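Local structure of Rbsd/fucu transport protein family protein (Streptococcus pneumoniae, 4A34) at residues G23-L28 with I134-V139; E109-R114 with Y130-L135. The protein acts as a fucose mutarotase, probably speeding the interconversion of the alpha and beta anomers of L-fucose. All coordinates share one frame; numbering follows the deposited sequence.

Contact 1 (G23-L28 with I134-V139); sequences GDEIVL and ILKKGV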
loop_
_atom_site.group_PDB
_atom_site.type_symbol
_atom_site.label_atom_id
_atom_site.label_comp_id
_atom_site.label_asym_id
_atom_site.label_seq_id
_atom_site.Cartn_x
_atom_site.Cartn_y
_atom_site.Cartn_z
ATOM N N GLY I 23 25.087 -1.940 17.372
ATOM C CA GLY I 23 24.138 -1.582 18.424
ATOM C C GLY I 23 22.760 -2.201 18.241
ATOM O O GLY I 23 21.996 -2.330 19.209
ATOM N N ASP I 24 22.434 -2.575 17.001
ATOM C CA ASP I 24 21.143 -3.191 16.710
ATOM C C ASP I 24 21.037 -4.529 17.416
ATOM O O ASP I 24 22.035 -5.232 17.578
ATOM C CB ASP I 24 20.950 -3.392 15.207
ATOM C CG ASP I 24 20.551 -2.123 14.490
ATOM O OD1 ASP I 24 19.897 -1.251 15.104
ATOM O OD2 ASP I 24 20.889 -2.013 13.296
ATOM N N GLU I 25 19.824 -4.869 17.838
ATOM C CA GLU I 25 19.565 -6.145 18.500
ATOM C C GLU I 25 18.583 -6.998 17.698
ATOM O O GLU I 25 17.780 -6.477 16.925
ATOM C CB GLU I 25 19.050 -5.919 19.921
ATOM C CG GLU I 25 20.075 -5.268 20.841
ATOM C CD GLU I 25 19.497 -4.810 22.166
ATOM O OE1 GLU I 25 18.463 -5.355 22.606
ATOM O OE2 GLU I 25 20.080 -3.900 22.780
ATOM N N ILE I 26 18.681 -8.314 17.876
ATOM C CA ILE I 26 17.775 -9.259 17.231
ATOM C C ILE I 26 17.421 -10.376 18.196
ATOM O O ILE I 26 18.292 -10.907 18.880
ATOM C CB ILE I 26 18.350 -9.848 15.903
ATOM C CG1 ILE I 26 17.354 -10.854 15.296
ATOM C CG2 ILE I 26 19.739 -10.447 16.127
ATOM C CD1 ILE I 26 17.735 -11.412 13.978
ATOM N N VAL I 27 16.138 -10.727 18.231
ATOM C CA VAL I 27 15.625 -11.712 19.169
ATOM C C VAL I 27 15.387 -13.038 18.477
ATOM O O VAL I 27 14.697 -13.109 17.459
ATOM C CB VAL I 27 14.313 -11.242 19.836
ATOM C CG1 VAL I 27 13.843 -12.252 20.860
ATOM C CG2 VAL I 27 14.497 -9.884 20.500
ATOM N N LEU I 28 15.969 -14.093 19.036
ATOM C CA LEU I 28 15.694 -15.432 18.563
ATOM C C LEU I 28 14.616 -15.967 19.485
ATOM O O LEU I 28 14.886 -16.366 20.620
ATOM C CB LEU I 28 16.967 -16.293 18.577
ATOM C CG LEU I 28 18.224 -15.687 17.916
ATOM C CD1 LEU I 28 19.454 -16.593 18.040
ATOM C CD2 LEU I 28 17.993 -15.342 16.448
ATOM N N ILE I 134 18.558 -12.635 23.095
ATOM C CA ILE I 134 18.729 -11.359 22.387
ATOM C C ILE I 134 20.201 -11.134 22.126
ATOM O O ILE I 134 21.019 -11.207 23.045
ATOM C CB ILE I 134 18.168 -10.135 23.139
ATOM C CG1 ILE I 134 16.720 -10.369 23.566
ATOM C CG2 ILE I 134 18.276 -8.890 22.259
ATOM C CD1 ILE I 134 16.164 -9.292 24.436
ATOM N N LEU I 135 20.523 -10.886 20.860
ATOM C CA LEU I 135 21.889 -10.673 20.414
ATOM C C LEU I 135 22.009 -9.250 19.919
ATOM O O LEU I 135 21.112 -8.756 19.226
ATOM C CB LEU I 135 22.219 -11.644 19.285
ATOM C CG LEU I 135 22.038 -13.145 19.539
ATOM C CD1 LEU I 135 22.209 -13.903 18.234
ATOM C CD2 LEU I 135 23.045 -13.636 20.581
ATOM N N LYS I 136 23.107 -8.591 20.284
ATOM C CA LYS I 136 23.358 -7.201 19.895
ATOM C C LYS I 136 24.567 -7.088 18.952
ATOM O O LYS I 136 25.692 -7.390 19.336
ATOM C CB LYS I 136 23.538 -6.315 21.137
ATOM C CG LYS I 136 23.676 -4.821 20.826
ATOM C CD LYS I 136 24.254 -4.038 22.003
ATOM C CE LYS I 136 23.187 -3.377 22.838
ATOM N NZ LYS I 136 22.555 -2.236 22.145
ATOM N N LYS I 137 24.312 -6.632 17.728
ATOM C CA LYS I 137 25.307 -6.577 16.653
ATOM C C LYS I 137 26.514 -5.671 16.945
ATOM O O LYS I 137 26.355 -4.506 17.326
ATOM C CB LYS I 137 24.631 -6.176 15.333
ATOM C CG LYS I 137 25.601 -5.989 14.170
ATOM C CD LYS I 137 24.902 -6.039 12.825
ATOM C CE LYS I 137 25.891 -6.226 11.695
ATOM N NZ LYS I 137 25.177 -6.456 10.412
ATOM N N GLY I 138 27.711 -6.225 16.750
ATOM C CA GLY I 138 28.962 -5.505 16.973
ATOM C C GLY I 138 29.587 -4.984 15.695
ATOM O O GLY I 138 29.084 -5.240 14.597
ATOM N N VAL I 139 30.686 -4.250 15.842
ATOM C CA VAL I 139 31.418 -3.659 14.723
ATOM C C VAL I 139 32.068 -4.730 13.847
ATOM O O VAL I 139 32.550 -5.746 14.346
ATOM C CB VAL I 139 32.499 -2.673 15.234
ATOM C CG1 VAL I 139 33.159 -1.942 14.085
ATOM C CG2 VAL I 139 31.892 -1.661 16.202
#
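The ammonium of K136 is gripped by two groups of the facing segment. K136 NZ donates to G23 O at 3.0 Å, lying in the carbonyl plane on a lone pair. K136 NZ also meets E25 OE2 at 3.0 Å in a salt bridge whose hydrogen-bond geometry is weak. The lysine starts straight, CG anti to the backbone N, then bends at chi3 (-97°) and chi4, which turns NZ toward the carbonyl of G23 and the carboxylate of E25; on the way K136 CG passes E25 CG at 3.6 Å. OE2 of E25 has a second cation, R114 of helix 108-116, so the carboxylate sits between two positive groups and is probably held ionised.

Beyond the salt bridge the two strands run antiparallel, their axes at 156°. I26 and L135 form the hydrogen-bonded pair: I26 N to L135 O measures 2.8 Å and the return bond from L135 N to I26 O 3.0 Å. E25 with K136 and V27 with I134 are the flanking non-hydrogen-bonded pairs. The ladder runs on past the strand ends through K137 N to D24 O at 2.7 Å, and G23 N to K137 O. At the phi of G23, 95°, a CB would run against the carbonyl O of the preceding residue, so the lack of a side chain suits this position.

V27 CG2 lies beside I134 CG1 at 3.8 Å, the two side chains pointing the same way, whereas L28 CD1 meets L135 CD1 at 3.9 Å in a crossing arrangement. The contact is central in the mixed sheet, with strand 120-124 beside 25-29 and strand 71-74 beside 133-136. Helix 108-116 packs on V27 and I134, helix 50-60 on L28 and L135.

Contact 2 (E109-R114 with Y130-L135); sequences EDFYER and YANIIL. With FUL (beta-L-fucopyranose), chain B.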
loop_
_atom_site.group_PDB
_atom_site.type_symbol
_atom_site.label_atom_id
_atom_site.label_comp_id
_atom_site.label_asym_id
_atom_site.label_seq_id
_atom_site.Cartn_x
_atom_site.Cartn_y
_atom_site.Cartn_z
ATOM N N GLU I 109 8.902 -9.943 31.958
ATOM C CA GLU I 109 8.346 -8.631 31.636
ATOM C C GLU I 109 9.338 -7.689 30.937
ATOM O O GLU I 109 8.984 -7.063 29.939
ATOM C CB GLU I 109 7.740 -7.982 32.897
ATOM C CG GLU I 109 6.911 -6.714 32.649
ATOM C CD GLU I 109 5.913 -6.865 31.501
ATOM O OE1 GLU I 109 5.046 -7.775 31.552
ATOM O OE2 GLU I 109 6.015 -6.070 30.538
ATOM N N ASP I 110 10.562 -7.601 31.460
ATOM C CA ASP I 110 11.617 -6.747 30.891
ATOM C C ASP I 110 12.084 -7.240 29.526
ATOM O O ASP I 110 12.392 -6.441 28.636
ATOM C CB ASP I 110 12.837 -6.676 31.825
ATOM C CG ASP I 110 12.546 -5.960 33.144
ATOM O OD1 ASP I 110 11.510 -5.272 33.269
ATOM O OD2 ASP I 110 13.377 -6.090 34.066
ATOM N N PHE I 111 12.151 -8.563 29.389
ATOM C CA PHE I 111 12.530 -9.222 28.155
ATOM C C PHE I 111 11.585 -8.833 27.030
ATOM O O PHE I 111 12.032 -8.556 25.914
ATOM C CB PHE I 111 12.527 -10.745 28.334
ATOM C CG PHE I 111 13.293 -11.476 27.267
ATOM C CD1 PHE I 111 12.708 -11.748 26.031
ATOM C CD2 PHE I 111 14.608 -11.868 27.488
ATOM C CE1 PHE I 111 13.418 -12.406 25.038
ATOM C CE2 PHE I 111 15.330 -12.523 26.504
ATOM C CZ PHE I 111 14.734 -12.798 25.278
ATOM N N TYR I 112 10.286 -8.811 27.334
ATOM C CA TYR I 112 9.253 -8.431 26.369
ATOM C C TYR I 112 9.507 -7.026 25.842
ATOM O O TYR I 112 9.575 -6.809 24.629
ATOM C CB TYR I 112 7.853 -8.507 26.991
ATOM C CG TYR I 112 7.312 -9.912 27.254
ATOM C CD1 TYR I 112 7.892 -11.047 26.666
ATOM C CD2 TYR I 112 6.186 -10.097 28.061
ATOM C CE1 TYR I 112 7.375 -12.334 26.903
ATOM C CE2 TYR I 112 5.662 -11.384 28.303
ATOM C CZ TYR I 112 6.262 -12.494 27.722
ATOM O OH TYR I 112 5.744 -13.755 27.961
ATOM N N GLU I 113 9.674 -6.081 26.763
ATOM C CA GLU I 113 9.900 -4.684 26.408
ATOM C C GLU I 113 11.171 -4.447 25.574
ATOM O O GLU I 113 11.140 -3.699 24.596
ATOM C CB GLU I 113 9.856 -3.787 27.658
ATOM C CG GLU I 113 8.506 -3.781 28.413
ATOM C CD GLU I 113 7.330 -3.296 27.562
ATOM O OE1 GLU I 113 7.510 -2.355 26.758
ATOM O OE2 GLU I 113 6.220 -3.867 27.698
ATOM N N ARG I 114 12.279 -5.088 25.931
ATOM C CA ARG I 114 13.484 -4.958 25.105
ATOM C C ARG I 114 13.286 -5.566 23.702
ATOM O O ARG I 114 13.787 -5.027 22.710
ATOM C CB ARG I 114 14.734 -5.526 25.786
ATOM C CG ARG I 114 15.996 -4.754 25.383
ATOM C CD ARG I 114 17.223 -5.632 25.353
ATOM N NE ARG I 114 18.054 -5.506 26.543
ATOM C CZ ARG I 114 19.350 -5.201 26.530
ATOM N NH1 ARG I 114 19.977 -4.990 25.387
ATOM N NH2 ARG I 114 20.024 -5.110 27.666
ATOM N N TYR I 130 11.824 -21.091 27.905
ATOM C CA TYR I 130 12.741 -20.029 28.315
ATOM C C TYR I 130 14.016 -20.064 27.473
ATOM O O TYR I 130 15.136 -20.013 27.997
ATOM C CB TYR I 130 13.038 -20.133 29.817
ATOM C CG TYR I 130 11.829 -19.899 30.702
ATOM C CD1 TYR I 130 11.452 -18.605 31.069
ATOM C CD2 TYR I 130 11.058 -20.968 31.175
ATOM C CE1 TYR I 130 10.349 -18.375 31.875
ATOM C CE2 TYR I 130 9.943 -20.748 31.988
ATOM C CZ TYR I 130 9.601 -19.441 32.336
ATOM O OH TYR I 130 8.507 -19.187 33.145
ATOM N N ALA I 131 13.817 -20.140 26.155
ATOM C CA ALA I 131 14.883 -20.463 25.199
ATOM C C ALA I 131 15.213 -19.277 24.312
ATOM O O ALA I 131 15.983 -19.392 23.353
ATOM C CB ALA I 131 14.475 -21.666 24.344
ATOM N N ASN I 132 14.619 -18.141 24.650
ATOM C CA ASN I 132 14.731 -16.930 23.878
ATOM C C ASN I 132 16.082 -16.270 24.111
ATOM O O ASN I 132 16.598 -16.311 25.218
ATOM C CB ASN I 132 13.598 -15.993 24.288
ATOM C CG ASN I 132 12.232 -16.632 24.130
ATOM O OD1 ASN I 132 11.719 -16.739 23.020
ATOM N ND2 ASN I 132 11.632 -17.054 25.239
ATOM N N ILE I 133 16.657 -15.671 23.074
ATOM C CA ILE I 133 17.947 -14.993 23.205
ATOM C C ILE I 133 17.838 -13.622 22.566
ATOM O O ILE I 133 17.097 -13.461 21.608
ATOM C CB ILE I 133 19.102 -15.770 22.498
ATOM C CG1 ILE I 133 19.081 -17.261 22.838
ATOM C CG2 ILE I 133 20.461 -15.185 22.857
ATOM C CD1 ILE I 133 20.157 -18.061 22.122
ATOM N N ILE I 134 18.558 -12.635 23.095
ATOM C CA ILE I 134 18.729 -11.359 22.387
ATOM C C ILE I 134 20.201 -11.134 22.126
ATOM O O ILE I 134 21.019 -11.207 23.045
ATOM C CB ILE I 134 18.168 -10.135 23.139
ATOM C CG1 ILE I 134 16.720 -10.369 23.566
ATOM C CG2 ILE I 134 18.276 -8.890 22.259
ATOM C CD1 ILE I 134 16.164 -9.292 24.436
ATOM N N LEU I 135 20.523 -10.886 20.860
ATOM C CA LEU I 135 21.889 -10.673 20.414
ATOM C C LEU I 135 22.009 -9.250 19.919
ATOM O O LEU I 135 21.112 -8.756 19.226
ATOM C CB LEU I 135 22.219 -11.644 19.285
ATOM C CG LEU I 135 22.038 -13.145 19.539
ATOM C CD1 LEU I 135 22.209 -13.903 18.234
ATOM C CD2 LEU I 135 23.045 -13.636 20.581
HETATM C C1 FUL B . 7.217 -17.206 27.409
HETATM C C2 FUL B . 7.943 -18.161 26.453
HETATM O O2 FUL B . 8.731 -17.473 25.508
HETATM C C3 FUL B . 8.854 -19.049 27.297
HETATM O O3 FUL B . 9.507 -20.004 26.505
HETATM C C4 FUL B . 8.046 -19.755 28.371
HETATM O O4 FUL B . 7.094 -20.567 27.738
HETATM C C5 FUL B . 7.327 -18.707 29.211
HETATM C C6 FUL B . 6.575 -19.348 30.371
HETATM O O5 FUL B . 6.471 -17.966 28.349
HETATM O O1 FUL B . 6.358 -16.327 26.727
#
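N132 serves two environments at once: its CB presses against F111 CZ at 3.5 Å, while its amide turns to the bound beta-L-fucopyranose. This is the sugar pocket of the RbsD/FucU fold, where helix 108-116 lies against the mixed sheet and the loop entering strand 133-136 carries sugar-binding groups. Between helix and strand themselves the contact is apolar. F111 leaves the helix with CG anti to the backbone N (chi1 -162°), which sends the ring to the strand, tip to tip with I134. CD1 of I134 sits over one face of the F111 ring, 4.0 Å from the centroid and 17° off the normal, a CH-pi contact. R114 adds its aliphatic part, R114 CD lying 3.9 Å from I134 CD1.

The polar link between the segments runs through the sugar. Y112 OH shares a 2.9 Å hydrogen bond with fucose O1, the anomeric hydroxyl, and also bonds R108. N132 ND2 donates to fucose O2 at 2.9 Å; the other end of the amide, OD1, accepts from D30 N, which fixes which way the amide is turned. The loop backbone gives a third grip, Y130 N on fucose O3. D30 of the same chain and H22 of a neighbouring subunit also hydrogen-bond the sugar, so the site is built between two chains. The ring of Y130 lies against the sugar, fucose C4 standing 4.1 Å above the plane of the Y130 ring, over the ring centre.

Both contacts are largely buried and use strand 133-136, sharing I134 and L135, yet they differ in chemistry. Contact 1 is strand on strand near the middle of the chain, held mainly by backbone hydrogen bonds with a charged cluster at one end. Contact 2 is helix on strand, joined directly by side-chain packing and indirectly by the sugar. The salt bridge from E25 OE2 to R114 NH1 (2.8 Å) ties them together, and L28 N probably bonds I133 O, carrying the ladder toward the pocket loop. V139, beyond the ladder of contact 1, touches a fucose too, so opposite ends of this strand lead to sugar sites.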